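Local atomic coordinates of sugar ABC transporter, periplasmic sugar-binding protein (Caulobacter crescentus, PDB entry 4IRX), a protein that binds myo-inositol as the periplasmic receptor of an ABC transporter, probably handing the captured ligand on for uptake into the cell. Residues D45-L57 and V70-A82. Numbering follows the deposited sequence.
Sequences DAQNNSSKQISDL and VAPTDSKALAGAA
Gln53 and the backbone from Ala71 to Thr73 illustrate how a helix can hold a loop through one primary amide that donates and accepts at once. With CG anti to the backbone N (chi1 -169°) and the chain extended beyond it, the buried carboxamide reaches the loop. Gln53 OE1 takes the backbone N-H of Thr73 on a lone pair, in the carbonyl plane, at 2.8 Å and nearly straight. NE2 donates to Ala71 O at 3.0 Å; that oxygen lies in the plane of the Gln53 amide, though the donor stands above the Ala71 carbonyl plane. A further bond from NE2 to Ser14 OG ties the amide to strand 10-15, so both its ends are engaged and its rotation is fixed. A leucine in its place would probably leave Thr73 N and Ala71 O without these partners and the loop freer to shift.

A second polar link is less certain: Ser50 OG, in the first turn of helix 50-62, faces Thr73 OG1 of the loop at a very short 2.5 Å, a length to be read with caution because Ser50 is modelled in two positions. Thr73 splits its branches, its methyl CG2 pointing instead to Ala46 CB (3.8 Å) and resting near Gln53 OE1.

Apolar packing continues farther along the helix. Leu78 CD1 meets Ile54 CG1 at 3.8 Å and Leu57 CD1 at 3.9 Å, the leucines crossing at about a right angle, while Ala81 CB meets Ile54 CG1 from helix 79-87.

At the helix start, Asn49 is the N-cap, its OD1 accepting from Lys52 N. Strand 67-70 leading through a loop into helix 79-87, beside helix 50-62, belongs to the parallel alpha/beta lobe of a periplasmic binding protein, whose loops at the strand ends face the inositol cleft.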
loop_
_atom_site.group_PDB
_atom_site.type_symbol
_atom_site.label_atom_id
_atom_site.label_comp_id
_atom_site.label_asym_id
_atom_site.label_seq_id
_atom_site.Cartn_x
_atom_site.Cartn_y
_atom_site.Cartn_z
ATOM N N ASP A 45 8.717 -13.217 5.329
ATOM C CA ASP A 45 7.295 -12.865 5.402
ATOM C C ASP A 45 6.889 -12.767 6.870
ATOM O O ASP A 45 6.982 -13.744 7.611
ATOM C CB ASP A 45 6.483 -13.938 4.693
ATOM C CG ASP A 45 4.997 -13.642 4.684
ATOM O OD1 ASP A 45 4.604 -12.504 5.025
ATOM O OD2 ASP A 45 4.226 -14.560 4.311
ATOM N N ALA A 46 6.452 -11.592 7.300
ATOM C CA ALA A 46 6.016 -11.419 8.684
ATOM C C ALA A 46 4.645 -12.010 8.954
ATOM O O ALA A 46 4.247 -12.093 10.117
ATOM C CB ALA A 46 6.044 -9.934 9.120
ATOM N N GLN A 47 3.935 -12.404 7.898
ATOM C CA GLN A 47 2.636 -13.046 8.072
ATOM C C GLN A 47 1.721 -12.173 8.936
ATOM O O GLN A 47 0.986 -12.679 9.798
ATOM C CB GLN A 47 2.824 -14.445 8.672
ATOM C CG GLN A 47 3.507 -15.419 7.727
ATOM C CD GLN A 47 4.028 -16.646 8.447
ATOM O OE1 GLN A 47 3.809 -16.807 9.643
ATOM N NE2 GLN A 47 4.696 -17.526 7.717
ATOM N N ASN A 48 1.784 -10.860 8.704
ATOM C CA ASN A 48 1.018 -9.862 9.453
ATOM C C ASN A 48 1.178 -9.940 10.967
ATOM O O ASN A 48 0.230 -9.679 11.710
ATOM C CB ASN A 48 -0.483 -9.944 9.118
ATOM C CG ASN A 48 -1.227 -8.671 9.483
ATOM O OD1 ASN A 48 -0.728 -7.574 9.261
ATOM N ND2 ASN A 48 -2.426 -8.815 10.071
ATOM N N ASN A 49 2.362 -10.313 11.418
ATOM C CA ASN A 49 2.627 -10.468 12.841
ATOM C C ASN A 49 3.849 -9.642 13.215
ATOM O O ASN A 49 4.958 -9.963 12.811
ATOM C CB ASN A 49 2.850 -11.952 13.129
ATOM C CG ASN A 49 3.107 -12.253 14.597
ATOM O OD1 ASN A 49 3.731 -11.477 15.322
ATOM N ND2 ASN A 49 2.614 -13.398 15.042
ATOM N N SER A 50 3.643 -8.579 13.986
ATOM C CA SER A 50 4.722 -7.655 14.327
ATOM C C SER A 50 5.810 -8.329 15.147
ATOM O O SER A 50 6.987 -8.017 15.002
ATOM C CB SER A 50 4.186 -6.438 15.081
ATOM O OG SER A 50 3.245 -5.731 14.301
ATOM N N SER A 51 5.414 -9.261 16.006
ATOM C CA SER A 51 6.387 -9.957 16.828
ATOM C C SER A 51 7.316 -10.802 15.971
ATOM O O SER A 51 8.519 -10.811 16.203
ATOM C CB SER A 51 5.688 -10.820 17.896
ATOM O OG SER A 51 4.980 -9.991 18.793
ATOM N N LYS A 52 6.766 -11.474 14.961
ATOM C CA LYS A 52 7.574 -12.289 14.062
ATOM C C LYS A 52 8.519 -11.395 13.258
ATOM O O LYS A 52 9.699 -11.719 13.054
ATOM C CB LYS A 52 6.708 -13.124 13.111
ATOM C CG LYS A 52 7.533 -13.995 12.185
ATOM C CD LYS A 52 6.675 -14.883 11.303
ATOM C CE LYS A 52 7.549 -15.815 10.503
ATOM N NZ LYS A 52 8.457 -15.029 9.613
ATOM N N GLN A 53 7.992 -10.285 12.768
ATOM C CA GLN A 53 8.821 -9.383 11.976
ATOM C C GLN A 53 10.000 -8.863 12.817
ATOM O O GLN A 53 11.138 -8.841 12.348
ATOM C CB GLN A 53 7.992 -8.199 11.468
ATOM C CG GLN A 53 8.736 -7.381 10.419
ATOM C CD GLN A 53 7.837 -6.422 9.682
ATOM O OE1 GLN A 53 7.008 -5.723 10.295
ATOM N NE2 GLN A 53 7.979 -6.385 8.357
ATOM N N ILE A 54 9.724 -8.444 14.050
ATOM C CA ILE A 54 10.768 -7.972 14.972
ATOM C C ILE A 54 11.827 -9.057 15.217
ATOM O O ILE A 54 13.032 -8.800 15.120
ATOM C CB ILE A 54 10.173 -7.454 16.322
ATOM C CG1 ILE A 54 9.371 -6.163 16.097
ATOM C CG2 ILE A 54 11.292 -7.252 17.369
ATOM C CD1 ILE A 54 8.509 -5.718 17.283
ATOM N N SER A 55 11.384 -10.283 15.484
ATOM C CA SER A 55 12.337 -11.372 15.698
ATOM C C SER A 55 13.115 -11.746 14.434
ATOM O O SER A 55 14.310 -12.047 14.519
ATOM C CB SER A 55 11.680 -12.608 16.324
ATOM O OG SER A 55 10.838 -13.272 15.404
ATOM N N ASP A 56 12.450 -11.688 13.270
ATOM C CA ASP A 56 13.113 -11.858 11.976
ATOM C C ASP A 56 14.242 -10.851 11.773
ATOM O O ASP A 56 15.331 -11.214 11.302
ATOM C CB ASP A 56 12.113 -11.622 10.830
ATOM C CG ASP A 56 11.189 -12.799 10.586
ATOM O OD1 ASP A 56 11.410 -13.876 11.178
ATOM O OD2 ASP A 56 10.242 -12.641 9.776
ATOM N N LEU A 57 13.951 -9.588 12.083
ATOM C CA LEU A 57 14.905 -8.496 11.936
ATOM C C LEU A 57 16.086 -8.648 12.894
ATOM O O LEU A 57 17.248 -8.454 12.502
ATOM C CB LEU A 57 14.211 -7.147 12.126
ATOM C CG LEU A 57 13.208 -6.768 11.016
ATOM C CD1 LEU A 57 12.709 -5.361 11.209
ATOM C CD2 LEU A 57 13.853 -6.913 9.664
ATOM N N VAL A 70 12.558 -2.880 4.915
ATOM C CA VAL A 70 11.408 -3.360 5.678
ATOM C C VAL A 70 10.106 -2.655 5.288
ATOM O O VAL A 70 10.047 -1.429 5.146
ATOM C CB VAL A 70 11.679 -3.245 7.205
ATOM C CG1 VAL A 70 12.087 -1.836 7.594
ATOM C CG2 VAL A 70 10.482 -3.714 8.030
ATOM N N ALA A 71 9.072 -3.459 5.071
ATOM C CA ALA A 71 7.703 -2.938 4.990
ATOM C C ALA A 71 7.064 -3.340 6.314
ATOM O O ALA A 71 6.625 -4.491 6.465
ATOM C CB ALA A 71 6.944 -3.543 3.809
ATOM N N PRO A 72 7.054 -2.418 7.299
ATOM C CA PRO A 72 6.643 -2.821 8.657
ATOM C C PRO A 72 5.163 -3.175 8.732
ATOM O O PRO A 72 4.360 -2.475 8.115
ATOM C CB PRO A 72 6.903 -1.570 9.500
ATOM C CG PRO A 72 6.856 -0.416 8.495
ATOM C CD PRO A 72 7.441 -0.994 7.224
ATOM N N THR A 73 4.805 -4.196 9.511
ATOM C CA THR A 73 3.400 -4.533 9.753
ATOM C C THR A 73 2.646 -3.372 10.388
ATOM O O THR A 73 1.465 -3.160 10.106
ATOM C CB THR A 73 3.260 -5.763 10.680
ATOM O OG1 THR A 73 3.862 -5.453 11.944
ATOM C CG2 THR A 73 3.919 -6.980 10.068
ATOM N N ASP A 74 3.332 -2.637 11.252
ATOM C CA ASP A 74 2.801 -1.472 11.937
ATOM C C ASP A 74 3.931 -0.437 12.036
ATOM O O ASP A 74 5.021 -0.730 12.542
ATOM C CB ASP A 74 2.299 -1.887 13.329
ATOM C CG ASP A 74 1.619 -0.763 14.062
ATOM O OD1 ASP A 74 2.312 0.171 14.509
ATOM O OD2 ASP A 74 0.376 -0.819 14.218
ATOM N N SER A 75 3.672 0.759 11.530
ATOM C CA SER A 75 4.693 1.787 11.376
ATOM C C SER A 75 5.302 2.246 12.697
ATOM O O SER A 75 6.507 2.519 12.768
ATOM C CB SER A 75 4.156 2.981 10.587
ATOM O OG SER A 75 3.951 2.642 9.210
ATOM N N LYS A 76 4.491 2.309 13.752
ATOM C CA LYS A 76 5.000 2.682 15.073
ATOM C C LYS A 76 5.611 1.516 15.820
ATOM O O LYS A 76 6.611 1.699 16.530
ATOM C CB LYS A 76 3.877 3.268 15.931
ATOM C CG LYS A 76 3.254 4.532 15.404
ATOM C CD LYS A 76 4.259 5.660 15.364
ATOM C CE LYS A 76 3.569 6.986 15.075
ATOM N NZ LYS A 76 2.491 7.227 16.068
ATOM N N ALA A 77 5.034 0.328 15.676
ATOM C CA ALA A 77 5.457 -0.841 16.445
ATOM C C ALA A 77 6.856 -1.339 16.086
ATOM O O ALA A 77 7.521 -1.985 16.882
ATOM C CB ALA A 77 4.441 -1.977 16.313
ATOM N N LEU A 78 7.321 -0.995 14.896
ATOM C CA LEU A 78 8.632 -1.441 14.446
ATOM C C LEU A 78 9.736 -0.422 14.719
ATOM O O LEU A 78 10.892 -0.648 14.365
ATOM C CB LEU A 78 8.576 -1.785 12.951
ATOM C CG LEU A 78 8.218 -3.242 12.615
ATOM C CD1 LEU A 78 9.403 -4.134 12.889
ATOM C CD2 LEU A 78 7.003 -3.724 13.381
ATOM N N ALA A 79 9.388 0.706 15.335
ATOM C CA ALA A 79 10.361 1.770 15.582
ATOM C C ALA A 79 11.484 1.312 16.522
ATOM O O ALA A 79 12.656 1.638 16.320
ATOM C CB ALA A 79 9.674 3.017 16.126
ATOM N N GLY A 80 11.128 0.521 17.525
ATOM C CA GLY A 80 12.106 -0.004 18.468
ATOM C C GLY A 80 13.111 -0.939 17.810
ATOM O O GLY A 80 14.326 -0.846 18.048
ATOM N N ALA A 81 12.620 -1.836 16.965
ATOM C CA ALA A 81 13.505 -2.729 16.235
ATOM C C ALA A 81 14.428 -1.959 15.290
ATOM O O ALA A 81 15.615 -2.281 15.149
ATOM C CB ALA A 81 12.687 -3.759 15.473
ATOM N N ALA A 82 13.888 -0.944 14.627
ATOM C CA ALA A 82 14.706 -0.159 13.710
ATOM C C ALA A 82 15.827 0.547 14.463
ATOM O O ALA A 82 16.986 0.511 14.024
ATOM C CB ALA A 82 13.850 0.823 12.924
#